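Local coordinates for ferritin like protein (Caulobacter vibrioides, PDB 3HL1), which is of unknown function but belongs to the ferritin-like family and probably binds metal within a helical bundle, at residues 23-26 with 27-31; 87-90 with 91-94; 304-307 with 308-312. All coordinates share one frame; numbering follows the deposited sequence.

Interaction 1. Residues 23-26 with 27-31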
ATOM      1  N   LEU A  23       1.274   0.754  -2.898  1.00 32.63           N
ATOM      2  CA  LEU A  23       1.963  -0.364  -3.550  1.00 32.13           C
ATOM      3  C   LEU A  23       3.142  -0.870  -2.698  1.00 32.26           C
ATOM      4  O   LEU A  23       3.369  -2.098  -2.559  1.00 33.25           O
ATOM      5  CB  LEU A  23       2.497   0.077  -4.924  1.00 31.45           C
ATOM      6  CG  LEU A  23       3.159  -1.083  -5.722  1.00 41.95           C
ATOM      7  CD1 LEU A  23       2.174  -2.236  -5.919  1.00 33.24           C
ATOM      8  CD2 LEU A  23       3.711  -0.660  -7.056  1.00 37.48           C
ATOM      9  N   TRP A  24       3.933   0.069  -2.167  1.00 33.52           N
ATOM     10  CA  TRP A  24       5.049  -0.291  -1.299  1.00 31.71           C
ATOM     11  C   TRP A  24       4.638  -1.242  -0.160  1.00 30.77           C
ATOM     12  O   TRP A  24       5.365  -2.162   0.139  1.00 30.08           O
ATOM     13  CB  TRP A  24       5.755   0.953  -0.770  1.00 36.71           C
ATOM     14  CG  TRP A  24       6.947   0.701   0.031  1.00 31.74           C
ATOM     15  CD1 TRP A  24       8.233   0.777  -0.383  1.00 32.06           C
ATOM     16  CD2 TRP A  24       6.992   0.452   1.425  1.00 30.67           C
ATOM     17  NE1 TRP A  24       9.075   0.477   0.630  1.00 32.86           N
ATOM     18  CE2 TRP A  24       8.350   0.300   1.769  1.00 33.55           C
ATOM     19  CE3 TRP A  24       6.010   0.281   2.421  1.00 33.26           C
ATOM     20  CZ2 TRP A  24       8.765   0.012   3.060  1.00 34.26           C
ATOM     21  CZ3 TRP A  24       6.430  -0.002   3.719  1.00 35.75           C
ATOM     22  CH2 TRP A  24       7.787  -0.142   4.023  1.00 35.38           C
ATOM     23  N   THR A  25       3.465  -1.063   0.436  1.00 30.56           N
ATOM     24  CA  THR A  25       3.011  -1.898   1.515  1.00 28.72           C
ATOM     25  C   THR A  25       2.674  -3.307   1.067  1.00 27.80           C
ATOM     26  O   THR A  25       2.708  -4.200   1.871  1.00 32.06           O
ATOM     27  CB  THR A  25       1.768  -1.353   2.239  1.00 28.51           C
ATOM     28  OG1 THR A  25       0.654  -1.473   1.354  1.00 31.87           O
ATOM     29  CG2 THR A  25       1.941   0.116   2.709  1.00 27.36           C
ATOM     30  N   ILE A  26       2.313  -3.519  -0.204  1.00 28.27           N
ATOM     31  CA  ILE A  26       1.808  -4.808  -0.643  1.00 28.52           C
ATOM     32  C   ILE A  26       2.884  -5.914  -0.589  1.00 28.64           C
ATOM     33  O   ILE A  26       2.670  -6.936   0.086  1.00 28.88           O
ATOM     34  CB  ILE A  26       1.054  -4.685  -2.016  1.00 27.63           C
ATOM     35  CG1 ILE A  26      -0.223  -3.836  -1.763  1.00 31.54           C
ATOM     36  CG2 ILE A  26       0.733  -6.071  -2.595  1.00 28.55           C
ATOM     37  CD1 ILE A  26      -0.906  -3.311  -2.967  1.00 26.31           C
ATOM     38  N   PRO A  27       4.032  -5.744  -1.309  1.00 30.82           N
ATOM     39  CA  PRO A  27       5.102  -6.723  -1.109  1.00 28.83           C
ATOM     40  C   PRO A  27       5.604  -6.852   0.320  1.00 28.60           C
ATOM     41  O   PRO A  27       5.931  -7.961   0.734  1.00 30.24           O
ATOM     42  CB  PRO A  27       6.202  -6.278  -2.098  1.00 28.88           C
ATOM     43  CG  PRO A  27       5.480  -5.502  -3.140  1.00 29.92           C
ATOM     44  CD  PRO A  27       4.412  -4.763  -2.351  1.00 25.12           C
ATOM     45  N   TYR A  28       5.616  -5.746   1.095  1.00 27.82           N
ATOM     46  CA  TYR A  28       5.989  -5.790   2.491  1.00 28.03           C
ATOM     47  C   TYR A  28       5.088  -6.749   3.290  1.00 29.36           C
ATOM     48  O   TYR A  28       5.605  -7.612   3.950  1.00 27.39           O
ATOM     49  CB  TYR A  28       6.005  -4.380   3.138  1.00 30.41           C
ATOM     50  CG  TYR A  28       6.864  -4.300   4.380  1.00 30.42           C
ATOM     51  CD1 TYR A  28       6.337  -4.645   5.633  1.00 32.12           C
ATOM     52  CD2 TYR A  28       8.226  -3.926   4.306  1.00 25.11           C
ATOM     53  CE1 TYR A  28       7.135  -4.603   6.784  1.00 30.67           C
ATOM     54  CE2 TYR A  28       9.032  -3.882   5.458  1.00 28.94           C
ATOM     55  CZ  TYR A  28       8.467  -4.214   6.677  1.00 33.96           C
ATOM     56  OH  TYR A  28       9.228  -4.227   7.759  1.00 28.17           O
ATOM     57  N   TYR A  29       3.787  -6.534   3.262  1.00 27.51           N
ATOM     58  CA  TYR A  29       2.817  -7.321   3.957  1.00 27.53           C
ATOM     59  C   TYR A  29       2.768  -8.744   3.416  1.00 28.27           C
ATOM     60  O   TYR A  29       2.574  -9.671   4.168  1.00 28.86           O
ATOM     61  CB  TYR A  29       1.420  -6.710   3.843  1.00 26.33           C
ATOM     62  CG  TYR A  29       1.173  -5.395   4.563  1.00 27.59           C
ATOM     63  CD1 TYR A  29       2.222  -4.637   5.122  1.00 29.73           C
ATOM     64  CD2 TYR A  29      -0.088  -4.792   4.480  1.00 33.71           C
ATOM     65  CE1 TYR A  29       1.981  -3.413   5.725  1.00 31.93           C
ATOM     66  CE2 TYR A  29      -0.317  -3.521   5.020  1.00 32.29           C
ATOM     67  CZ  TYR A  29       0.700  -2.844   5.654  1.00 33.44           C
ATOM     68  OH  TYR A  29       0.456  -1.566   6.179  1.00 35.22           O
ATOM     69  N   LEU A  30       2.858  -8.910   2.102  1.00 26.59           N
ATOM     70  CA  LEU A  30       2.810 -10.236   1.495  1.00 28.24           C
ATOM     71  C   LEU A  30       3.981 -11.094   1.943  1.00 29.59           C
ATOM     72  O   LEU A  30       3.827 -12.308   2.216  1.00 28.23           O
ATOM     73  CB  LEU A  30       2.806 -10.156  -0.042  1.00 31.77           C
ATOM     74  CG  LEU A  30       1.475  -9.792  -0.732  1.00 28.29           C
ATOM     75  CD1 LEU A  30       1.709  -9.506  -2.258  1.00 29.76           C
ATOM     76  CD2 LEU A  30       0.366 -10.868  -0.443  1.00 27.39           C
ATOM     77  N   THR A  31       5.156 -10.476   1.995  1.00 27.85           N
ATOM     78  CA  THR A  31       6.395 -11.131   2.444  1.00 29.26           C
ATOM     79  C   THR A  31       6.251 -11.637   3.880  1.00 28.93           C
ATOM     80  O   THR A  31       6.560 -12.797   4.135  1.00 30.90           O
ATOM     81  CB  THR A  31       7.618 -10.220   2.247  1.00 27.36           C
ATOM     82  OG1 THR A  31       7.692  -9.902   0.851  1.00 28.79           O
ATOM     83  CG2 THR A  31       8.918 -10.956   2.707  1.00 30.87           C
TER

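Interaction 2. Residues 87-90 with 91-94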
ATOM      1  N   ILE A  87       6.727   9.214   4.015  1.00 34.40           N
ATOM      2  CA  ILE A  87       6.472   9.231   5.459  1.00 37.05           C
ATOM      3  C   ILE A  87       7.762   9.572   6.210  1.00 35.25           C
ATOM      4  O   ILE A  87       8.809   8.998   5.962  1.00 34.28           O
ATOM      5  CB  ILE A  87       5.907   7.912   6.008  1.00 38.26           C
ATOM      6  CG1 ILE A  87       4.582   7.557   5.310  1.00 39.45           C
ATOM      7  CG2 ILE A  87       5.708   8.013   7.544  1.00 33.63           C
ATOM      8  CD1 ILE A  87       3.472   8.623   5.446  1.00 33.93           C
ATOM      9  N   ASP A  88       7.671  10.586   7.040  1.00 35.62           N
ATOM     10  CA  ASP A  88       8.763  11.001   7.965  1.00 34.61           C
ATOM     11  C   ASP A  88       8.249  11.016   9.398  1.00 32.10           C
ATOM     12  O   ASP A  88       7.535  11.926   9.809  1.00 32.25           O
ATOM     13  CB  ASP A  88       9.205  12.413   7.583  1.00 32.98           C
ATOM     14  CG  ASP A  88      10.424  12.902   8.371  1.00 45.42           C
ATOM     15  OD1 ASP A  88      10.977  12.149   9.225  1.00 39.60           O
ATOM     16  OD2 ASP A  88      10.800  14.073   8.131  1.00 45.36           O
ATOM     17  N   PHE A  89       8.643  10.026  10.186  1.00 32.94           N
ATOM     18  CA  PHE A  89       8.138   9.898  11.552  1.00 35.31           C
ATOM     19  C   PHE A  89       8.705  10.987  12.474  1.00 33.79           C
ATOM     20  O   PHE A  89       8.157  11.235  13.541  1.00 35.24           O
ATOM     21  CB  PHE A  89       8.392   8.486  12.091  1.00 33.63           C
ATOM     22  CG  PHE A  89       7.689   7.418  11.287  1.00 31.71           C
ATOM     23  CD1 PHE A  89       6.320   7.397  11.206  1.00 38.11           C
ATOM     24  CD2 PHE A  89       8.408   6.472  10.579  1.00 32.01           C
ATOM     25  CE1 PHE A  89       5.658   6.430  10.460  1.00 33.92           C
ATOM     26  CE2 PHE A  89       7.765   5.502   9.796  1.00 33.62           C
ATOM     27  CZ  PHE A  89       6.376   5.484   9.731  1.00 28.98           C
ATOM     28  N   ASP A  90       9.781  11.624  12.018  1.00 34.36           N
ATOM     29  CA  ASP A  90      10.446  12.717  12.734  1.00 38.41           C
ATOM     30  C   ASP A  90       9.505  13.889  12.800  1.00 38.20           C
ATOM     31  O   ASP A  90       9.714  14.805  13.569  1.00 38.70           O
ATOM     32  CB  ASP A  90      11.705  13.227  12.015  1.00 38.53           C
ATOM     33  CG  ASP A  90      12.862  12.246  12.031  1.00 49.32           C
ATOM     34  OD1 ASP A  90      12.883  11.310  12.859  1.00 45.50           O
ATOM     35  OD2 ASP A  90      13.782  12.449  11.202  1.00 56.83           O
ATOM     36  N   LEU A  91       8.489  13.905  11.948  1.00 36.53           N
ATOM     37  CA  LEU A  91       7.504  14.977  11.996  1.00 35.03           C
ATOM     38  C   LEU A  91       6.526  14.844  13.168  1.00 35.56           C
ATOM     39  O   LEU A  91       5.806  15.779  13.497  1.00 33.73           O
ATOM     40  CB  LEU A  91       6.730  15.073  10.684  1.00 34.81           C
ATOM     41  CG  LEU A  91       7.537  15.396   9.425  1.00 35.47           C
ATOM     42  CD1 LEU A  91       6.689  15.274   8.202  1.00 33.81           C
ATOM     43  CD2 LEU A  91       8.101  16.825   9.533  1.00 36.09           C
ATOM     44  N   ASP A  92       6.459  13.664  13.760  1.00 32.99           N
ATOM     45  CA  ASP A  92       5.432  13.350  14.729  1.00 33.10           C
ATOM     46  C   ASP A  92       5.967  13.503  16.152  1.00 36.18           C
ATOM     47  O   ASP A  92       7.139  13.299  16.399  1.00 36.67           O
ATOM     48  CB  ASP A  92       4.979  11.893  14.536  1.00 30.83           C
ATOM     49  CG  ASP A  92       4.427  11.621  13.158  1.00 32.96           C
ATOM     50  OD1 ASP A  92       3.871  12.578  12.578  1.00 29.76           O
ATOM     51  OD2 ASP A  92       4.556  10.473  12.659  1.00 30.53           O
ATOM     52  N   THR A  93       5.071  13.794  17.082  1.00 37.55           N
ATOM     53  CA  THR A  93       5.427  13.948  18.495  1.00 39.55           C
ATOM     54  C   THR A  93       4.410  13.157  19.354  1.00 38.29           C
ATOM     55  O   THR A  93       3.196  13.383  19.274  1.00 36.96           O
ATOM     56  CB  THR A  93       5.453  15.441  18.851  1.00 44.08           C
ATOM     57  OG1 THR A  93       4.168  15.992  18.577  1.00 54.03           O
ATOM     58  CG2 THR A  93       6.511  16.230  17.984  1.00 40.61           C
ATOM     59  N   PRO A  94       4.878  12.123  20.069  1.00 38.15           N
ATOM     60  CA  PRO A  94       6.256  11.593  20.074  1.00 38.06           C
ATOM     61  C   PRO A  94       6.556  10.914  18.731  1.00 35.98           C
ATOM     62  O   PRO A  94       5.618  10.569  17.996  1.00 35.57           O
ATOM     63  CB  PRO A  94       6.237  10.566  21.218  1.00 38.79           C
ATOM     64  CG  PRO A  94       4.827  10.062  21.236  1.00 39.42           C
ATOM     65  CD  PRO A  94       3.973  11.292  20.890  1.00 40.47           C
TER
HETATM   66  O   HOH W   1      10.107  14.259  16.389  1.00 42.63           O

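Interaction 3. Residues 304-307 with 308-312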
ATOM      1  N   ILE A 304       5.836 -16.232  -3.905  1.00 30.56           N
ATOM      2  CA  ILE A 304       6.338 -15.704  -2.626  1.00 30.52           C
ATOM      3  C   ILE A 304       6.504 -16.841  -1.621  1.00 30.15           C
ATOM      4  O   ILE A 304       7.516 -16.964  -0.914  1.00 29.32           O
ATOM      5  CB  ILE A 304       5.382 -14.598  -2.072  1.00 30.26           C
ATOM      6  CG1 ILE A 304       5.282 -13.474  -3.079  1.00 27.78           C
ATOM      7  CG2 ILE A 304       5.876 -14.087  -0.726  1.00 30.72           C
ATOM      8  CD1 ILE A 304       4.092 -12.473  -2.841  1.00 29.71           C
ATOM      9  N   LEU A 305       5.499 -17.687  -1.526  1.00 31.11           N
ATOM     10  CA  LEU A 305       5.591 -18.850  -0.622  1.00 30.53           C
ATOM     11  C   LEU A 305       6.745 -19.762  -1.011  1.00 30.42           C
ATOM     12  O   LEU A 305       7.461 -20.305  -0.173  1.00 32.13           O
ATOM     13  CB  LEU A 305       4.305 -19.652  -0.640  1.00 32.31           C
ATOM     14  CG  LEU A 305       4.233 -20.913   0.212  1.00 32.24           C
ATOM     15  CD1 LEU A 305       4.544 -20.615   1.661  1.00 25.02           C
ATOM     16  CD2 LEU A 305       2.847 -21.503   0.075  1.00 30.62           C
ATOM     17  N   SER A 306       6.941 -19.919  -2.301  1.00 30.32           N
ATOM     18  CA  SER A 306       7.964 -20.833  -2.764  1.00 31.66           C
ATOM     19  C   SER A 306       9.367 -20.328  -2.385  1.00 29.39           C
ATOM     20  O   SER A 306      10.208 -21.122  -1.955  1.00 30.49           O
ATOM     21  CB  SER A 306       7.806 -21.111  -4.256  1.00 33.38           C
ATOM     22  OG  SER A 306       9.017 -21.639  -4.728  1.00 37.74           O
ATOM     23  N   CYS A 307       9.601 -19.018  -2.421  1.00 27.07           N
ATOM     24  CA  CYS A 307      10.846 -18.439  -1.903  1.00 28.68           C
ATOM     25  C   CYS A 307      11.100 -18.829  -0.468  1.00 29.25           C
ATOM     26  O   CYS A 307      12.151 -19.373  -0.137  1.00 29.63           O
ATOM     27  CB  CYS A 307      10.854 -16.914  -2.014  1.00 30.77           C
ATOM     28  SG  CYS A 307      10.970 -16.271  -3.701  1.00 31.43           S
ATOM     29  N   TRP A 308      10.124 -18.578   0.406  1.00 30.01           N
ATOM     30  CA  TRP A 308      10.253 -18.927   1.802  1.00 29.75           C
ATOM     31  C   TRP A 308      10.504 -20.407   2.056  1.00 30.16           C
ATOM     32  O   TRP A 308      11.383 -20.772   2.866  1.00 30.14           O
ATOM     33  CB  TRP A 308       8.996 -18.502   2.567  1.00 29.58           C
ATOM     34  CG  TRP A 308       8.960 -17.067   2.936  1.00 25.05           C
ATOM     35  CD1 TRP A 308       7.972 -16.202   2.641  1.00 29.23           C
ATOM     36  CD2 TRP A 308       9.895 -16.365   3.737  1.00 27.18           C
ATOM     37  NE1 TRP A 308       8.216 -14.977   3.230  1.00 26.29           N
ATOM     38  CE2 TRP A 308       9.410 -15.046   3.885  1.00 29.01           C
ATOM     39  CE3 TRP A 308      11.111 -16.701   4.335  1.00 26.63           C
ATOM     40  CZ2 TRP A 308      10.091 -14.082   4.600  1.00 26.53           C
ATOM     41  CZ3 TRP A 308      11.790 -15.733   5.075  1.00 30.48           C
ATOM     42  CH2 TRP A 308      11.287 -14.445   5.198  1.00 29.56           C
ATOM     43  N   LYS A 309       9.725 -21.257   1.399  1.00 29.62           N
ATOM     44  CA  LYS A 309       9.938 -22.677   1.513  1.00 32.84           C
ATOM     45  C   LYS A 309      11.353 -23.115   1.106  1.00 35.55           C
ATOM     46  O   LYS A 309      11.859 -24.089   1.657  1.00 37.32           O
ATOM     47  CB  LYS A 309       8.930 -23.425   0.678  1.00 32.69           C
ATOM     48  CG  LYS A 309       7.550 -23.521   1.321  1.00 38.01           C
ATOM     49  CD  LYS A 309       6.590 -24.157   0.321  1.00 45.57           C
ATOM     50  CE  LYS A 309       5.598 -25.099   0.886  1.00 53.71           C
ATOM     51  NZ  LYS A 309       5.271 -24.918   2.316  1.00 63.10           N
ATOM     52  N   LEU A 310      11.961 -22.429   0.142  1.00 33.89           N
ATOM     53  CA  LEU A 310      13.334 -22.702  -0.280  1.00 34.37           C
ATOM     54  C   LEU A 310      14.406 -21.994   0.531  1.00 37.94           C
ATOM     55  O   LEU A 310      15.581 -22.117   0.223  1.00 44.31           O
ATOM     56  CB  LEU A 310      13.518 -22.442  -1.783  1.00 35.04           C
ATOM     57  CG  LEU A 310      12.710 -23.382  -2.668  1.00 26.67           C
ATOM     58  CD1 LEU A 310      12.496 -22.892  -4.074  1.00 28.58           C
ATOM     59  CD2 LEU A 310      13.275 -24.828  -2.652  1.00 23.82           C
ATOM     60  N   GLY A 311      14.034 -21.267   1.576  1.00 35.84           N
ATOM     61  CA  GLY A 311      15.020 -20.561   2.396  1.00 37.09           C
ATOM     62  C   GLY A 311      15.548 -19.264   1.786  1.00 33.57           C
ATOM     63  O   GLY A 311      16.615 -18.825   2.134  1.00 32.70           O
ATOM     64  N   ALA A 312      14.767 -18.635   0.902  1.00 33.07           N
ATOM     65  CA  ALA A 312      15.104 -17.351   0.312  1.00 30.97           C
ATOM     66  C   ALA A 312      14.022 -16.338   0.728  1.00 30.60           C
ATOM     67  O   ALA A 312      12.834 -16.566   0.529  1.00 31.36           O
ATOM     68  CB  ALA A 312      15.131 -17.442  -1.200  1.00 27.25           C
TER

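Interaction 1. Residues 23-26 with 27-31
W24 and Y28, one helical turn apart, send their rings out side by side in the same direction. The planes are only 18° from parallel, yet the rings are displaced so far that little of one lies over the other, with centroids 5.2 Å apart; the touch is CH2 of W24 against CD2 of Y28. T25 and Y29 make a true CH-pi contact: CB of T25 sits 4.0 Å from the centroid of the Y29 ring, over its face and displaced toward the rim. With CG of Y29 anti to its carbonyl carbon (chi1 -69°), the ring swings back along the helix over T25. The aliphatic pair is I26 with L30, where the branch CG2 of I26 meets CD1 of L30 at 3.6 Å.

All of this lies on helix 8-35, in the buried interior of a ferritin-like helical fold, and the helix is kinked at P27, whose N has no hydrogen to give to the turn before. Beyond the proline the regular pattern resumes: N of Y29 bonds to O of T25 at 2.9 Å and N of L30 to O of I26 at 2.8 Å.

Among polar side chains, O of P27 accepts both N and OG1 of T31 (OG1 at 2.6 Å), which reach it from opposite faces of its plane. OG1 of T25 hydrogen-bonds to the carboxylate of E54, and OH of Y29 to that of E122.

Interaction 2. Residues 87-90 with 91-94
An Asx turn leading into a short 3-10 turn organises residues 87-94, in the loop between helices 42-67 and 112-121, and its two main side-chain contacts are D88 with L91 and F89 with D92. In the Asx turn, OD1 of D88 accepts the backbone N of D90 at 3.1 Å, and the N-H approaches from above the carboxylate plane. The torsion of D88 (chi1 -174°) turns the carboxylate away from its own backbone N and forward along the chain, which brings OD1 to the amide two residues on.

The same aspartate meets L91 with its other oxygen. OD2 of D88 lies 3.8 Å from CG of L91, while CB of D88 packs against CG and CD1 of the leucine, the two side chains crossing at about a right angle. Underneath, N of L91 donates to O of D88 at 3.1 Å, so both the carbonyl and the side chain of D88 are engaged by the turn.

One residue further on the pattern repeats: N of D92 donates to O of F89 at 3.0 Å. Here the side chains run alongside each other in the same direction, with ring and carboxylate planes 60° apart. OD2 of D92 lies at the edge of the phenyl ring, in its plane, 3.8 Å from CD1 of F89; the oxygen thus faces the electropositive rim. At the end of the turn a water donates to O of D90 and O of D92, bridging the two carbonyls, and the backbone of T93 pairs with T128. Two successive i to i+3 bonds mark the short 3-10 turn, and the Asx turn of D88 leads into it.

Interaction 3. Residues 304-307 with 308-312
L305 and K309 pack on each other one turn apart near the C-terminal end of helix 292-309, which closes in a Schellman motif. Their side chains cross obliquely, with CG of L305 4.0 Å from CD of K309, so the aliphatic part of the lysine lies against the leucine. The lysine chain bends further out, at chi3 and chi4, and NZ makes a weak hydrogen bond to the hydroxyl of Y250. Below this pair, N of K309 donates to O of L305 at 2.9 Å, almost straight.

S306 and L310 form the next pair. The leucine folds back toward the preceding turn: CG of L310 lies 3.4 Å from O of S306, and CD1 of L310 is 3.8 Å from OG of S306. Its N also gives a hydrogen bond to O of S306.

The indole of W308 is turned another way. A chi1 of -81° sets CG beside the backbone N, and the ring tips back along the helix until CD1 of W308 approaches O of I304, which also receives a weak hydrogen bond from N of W308. NE1 is used by a different helix, bonding to O of T31, and one face of the ring is approached near its rim by O of A312.

In the Schellman motif itself, G311 has positive phi (78°), a backbone shape that favours glycine, and its N donates to O of W308 as the chain leaves the helix. The outer bond of the motif runs from N of A312 to O of C307 at 2.9 Å, the donor sitting 41° out of that carbonyl's plane.

Followed from the N terminus, the three contacts stand in series, neither nesting nor crossing, and each is local and closes no long loop. Interaction 1 comes first, within helix 8-35, its centre about 7 Å from that of the chain. Interaction 2 shapes the loop between helices 42-67 and 112-121; its nearest atoms stay about 8 Å from interaction 1, without touching it. Interaction 3 ends helix 292-309, and its centre lies about 34 Å from that of interaction 2. Interactions 1 and 3 do meet: besides the indole-to-carbonyl bond, CD1 of L30 packs on CD1 of I304 at 3.8 Å, joining helix 8-35 to helix 292-309.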